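Local coordinates for tail spike protein gp49 (Pseudomonas phage LKA1, PDB 4RU4) that probably cleaves the O-specific polysaccharide of Pseudomonas as a lyase, serving as the trimeric tailspike with which the phage degrades the host envelope during entry, at residues B[72-77]-B[95-100]. Residues are numbered along the deposited sequence; the frame is centred on the assembly and turned at random.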
ATOM      1  N   ILE B  72     -19.938 -23.704 -18.944  1.00 12.98           N
ATOM      2  CA  ILE B  72     -20.673 -24.616 -18.076  1.00 13.72           C
ATOM      3  C   ILE B  72     -21.855 -23.868 -17.476  1.00 14.14           C
ATOM      4  O   ILE B  72     -21.686 -23.058 -16.591  1.00 13.51           O
ATOM      5  CB  ILE B  72     -19.778 -25.144 -16.926  1.00 14.01           C
ATOM      6  CG1 ILE B  72     -18.556 -25.873 -17.485  1.00 13.76           C
ATOM      7  CG2 ILE B  72     -20.574 -26.067 -15.985  1.00 15.27           C
ATOM      8  CD1 ILE B  72     -17.733 -26.601 -16.415  1.00 16.16           C
ATOM      9  N   PRO B  73     -23.069 -24.163 -17.956  1.00 16.18           N
ATOM     10  CA  PRO B  73     -24.313 -23.591 -17.422  1.00 16.91           C
ATOM     11  C   PRO B  73     -24.486 -24.015 -15.985  1.00 13.78           C
ATOM     12  O   PRO B  73     -23.938 -25.064 -15.652  1.00 15.80           O
ATOM     13  CB  PRO B  73     -25.398 -24.292 -18.257  1.00 15.11           C
ATOM     14  CG  PRO B  73     -24.699 -24.700 -19.502  1.00 19.29           C
ATOM     15  CD  PRO B  73     -23.319 -25.108 -19.050  1.00 16.36           C
ATOM     16  N   SER B  74     -25.235 -23.257 -15.184  1.00 14.71           N
ATOM     17  CA  SER B  74     -25.681 -23.689 -13.860  1.00 14.99           C
ATOM     18  C   SER B  74     -26.113 -25.131 -13.885  1.00 15.39           C
ATOM     19  O   SER B  74     -26.869 -25.545 -14.758  1.00 16.26           O
ATOM     20  CB  SER B  74     -26.885 -22.865 -13.362  1.00 16.37           C
ATOM     21  OG  SER B  74     -26.451 -21.616 -12.881  1.00 24.81           O
ATOM     22  N   GLY B  75     -25.643 -25.885 -12.904  1.00 13.41           N
ATOM     23  CA  GLY B  75     -25.958 -27.290 -12.785  1.00 12.33           C
ATOM     24  C   GLY B  75     -24.944 -27.896 -11.836  1.00 13.13           C
ATOM     25  O   GLY B  75     -24.006 -27.214 -11.401  1.00 12.96           O
ATOM     26  N   ASP B  76     -25.125 -29.171 -11.506  1.00 10.97           N
ATOM     27  CA  ASP B  76     -24.337 -29.801 -10.467  1.00 14.18           C
ATOM     28  C   ASP B  76     -23.830 -31.093 -11.077  1.00 12.46           C
ATOM     29  O   ASP B  76     -24.531 -32.087 -11.115  1.00 14.18           O
ATOM     30  CB  ASP B  76     -25.227 -30.041  -9.236  1.00 18.30           C
ATOM     31  CG  ASP B  76     -24.438 -30.415  -7.992  1.00 18.90           C
ATOM     32  OD1 ASP B  76     -23.385 -31.080  -8.084  1.00 17.53           O
ATOM     33  OD2 ASP B  76     -24.881 -30.050  -6.892  1.00 21.35           O
ATOM     34  N   TYR B  77     -22.610 -31.050 -11.605  1.00 12.63           N
ATOM     35  CA  TYR B  77     -22.097 -32.124 -12.452  1.00 11.17           C
ATOM     36  C   TYR B  77     -21.291 -33.143 -11.648  1.00 11.81           C
ATOM     37  O   TYR B  77     -20.319 -32.786 -10.970  1.00 12.15           O
ATOM     38  CB  TYR B  77     -21.245 -31.497 -13.549  1.00 11.62           C
ATOM     39  CG  TYR B  77     -22.002 -30.489 -14.392  1.00 10.13           C
ATOM     40  CD1 TYR B  77     -22.080 -29.148 -14.020  1.00  8.49           C
ATOM     41  CD2 TYR B  77     -22.624 -30.879 -15.573  1.00 12.97           C
ATOM     42  CE1 TYR B  77     -22.770 -28.237 -14.790  1.00 13.43           C
ATOM     43  CE2 TYR B  77     -23.305 -29.975 -16.356  1.00 14.60           C
ATOM     44  CZ  TYR B  77     -23.381 -28.652 -15.959  1.00 15.50           C
ATOM     45  OH  TYR B  77     -24.070 -27.741 -16.731  1.00 19.11           O
ATOM     46  N   GLY B  95     -21.045 -18.740 -12.576  1.00 12.04           N
ATOM     47  CA  GLY B  95     -20.796 -18.384 -11.197  1.00 13.63           C
ATOM     48  C   GLY B  95     -20.870 -19.603 -10.295  1.00 11.53           C
ATOM     49  O   GLY B  95     -20.664 -20.741 -10.722  1.00 11.21           O
ATOM     50  N   ALA B  96     -21.173 -19.359  -9.030  1.00  8.12           N
ATOM     51  CA  ALA B  96     -21.070 -20.389  -8.005  1.00  8.46           C
ATOM     52  C   ALA B  96     -22.105 -21.489  -8.190  1.00 11.22           C
ATOM     53  O   ALA B  96     -22.015 -22.524  -7.540  1.00 12.10           O
ATOM     54  CB  ALA B  96     -21.211 -19.756  -6.601  1.00  6.14           C
ATOM     55  N   THR B  97     -23.092 -21.264  -9.068  1.00 12.28           N
ATOM     56  CA  THR B  97     -24.108 -22.299  -9.336  1.00 10.33           C
ATOM     57  C   THR B  97     -23.659 -23.278 -10.416  1.00  8.26           C
ATOM     58  O   THR B  97     -24.351 -24.259 -10.688  1.00 11.89           O
ATOM     59  CB  THR B  97     -25.465 -21.696  -9.754  1.00 11.90           C
ATOM     60  OG1 THR B  97     -25.241 -20.732 -10.778  1.00 14.53           O
ATOM     61  CG2 THR B  97     -26.149 -21.018  -8.564  1.00 10.90           C
ATOM     62  N   SER B  98     -22.515 -23.007 -11.039  1.00  8.83           N
ATOM     63  CA  SER B  98     -21.922 -23.937 -11.994  1.00  8.80           C
ATOM     64  C   SER B  98     -20.958 -24.820 -11.209  1.00  8.92           C
ATOM     65  O   SER B  98     -19.773 -24.467 -11.012  1.00  8.88           O
ATOM     66  CB  SER B  98     -21.192 -23.191 -13.116  1.00 10.32           C
ATOM     67  OG  SER B  98     -22.089 -22.474 -13.959  1.00 14.30           O
ATOM     68  N   ILE B  99     -21.475 -25.943 -10.727  1.00  7.86           N
ATOM     69  CA  ILE B  99     -20.767 -26.775  -9.757  1.00  9.94           C
ATOM     70  C   ILE B  99     -20.208 -28.046 -10.354  1.00 10.70           C
ATOM     71  O   ILE B  99     -20.932 -28.809 -11.016  1.00 10.23           O
ATOM     72  CB  ILE B  99     -21.713 -27.146  -8.604  1.00 12.52           C
ATOM     73  CG1 ILE B  99     -22.058 -25.894  -7.800  1.00 13.46           C
ATOM     74  CG2 ILE B  99     -21.123 -28.238  -7.700  1.00 10.44           C
ATOM     75  CD1 ILE B  99     -23.352 -26.031  -7.001  1.00 13.41           C
ATOM     76  N   ILE B 100     -18.914 -28.273 -10.126  1.00  8.48           N
ATOM     77  CA  ILE B 100     -18.276 -29.541 -10.483  1.00  9.61           C
ATOM     78  C   ILE B 100     -17.982 -30.301  -9.181  1.00  9.82           C
ATOM     79  O   ILE B 100     -17.302 -29.786  -8.291  1.00 10.31           O
ATOM     80  CB  ILE B 100     -16.957 -29.322 -11.261  1.00 10.21           C
ATOM     81  CG1 ILE B 100     -17.206 -28.582 -12.572  1.00 12.12           C
ATOM     82  CG2 ILE B 100     -16.256 -30.644 -11.513  1.00 12.28           C
ATOM     83  CD1 ILE B 100     -15.903 -28.048 -13.228  1.00 13.27           C
TER
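G75, D76 and Y77 pair in parallel with S98, I99 and I100, joining two successive rungs near the N-terminal end of the beta-helix, just after the chain turns a corner in each. Three backbone hydrogen bonds join the strands: G75 N to T97 O, G75 O from I99 N, and Y77 N to I99 O, the last almost straight (178° at the hydrogen). At the corner, side chains take over. S98 OG, anti to its own carbonyl carbon (chi1 -68°), donates to I72 O at 2.7 Å and is also bonded to D94 N, while S74 OG and T97 OG1 share a 2.6 Å hydrogen bond; Q90 of a neighbouring subunit bonds T97 OG1 as well, bringing this corner to the trimer interface. The parallel, in-register pairs G75-S98, D76-I99 and Y77-I100 on successive coils are consistent with the right-handed parallel beta-helix of the pectin lyase-like family. I72 and I100 cross at about a right angle on the inner side, their CD1 atoms 3.9 Å apart, and L60 of helix 55-65 packs on I72. Y77 lies on the same face of the strand pair as I100; I99 O lies at its ring edge, in plane, 3.2 Å from Y77 CD1, and Y77 OH reaches back to P73 O at 2.9 Å, above the carbonyl plane. On the other face D76 OD1 touches I99 CG2 at 3.7 Å, and OD2 forms a salt bridge with R101.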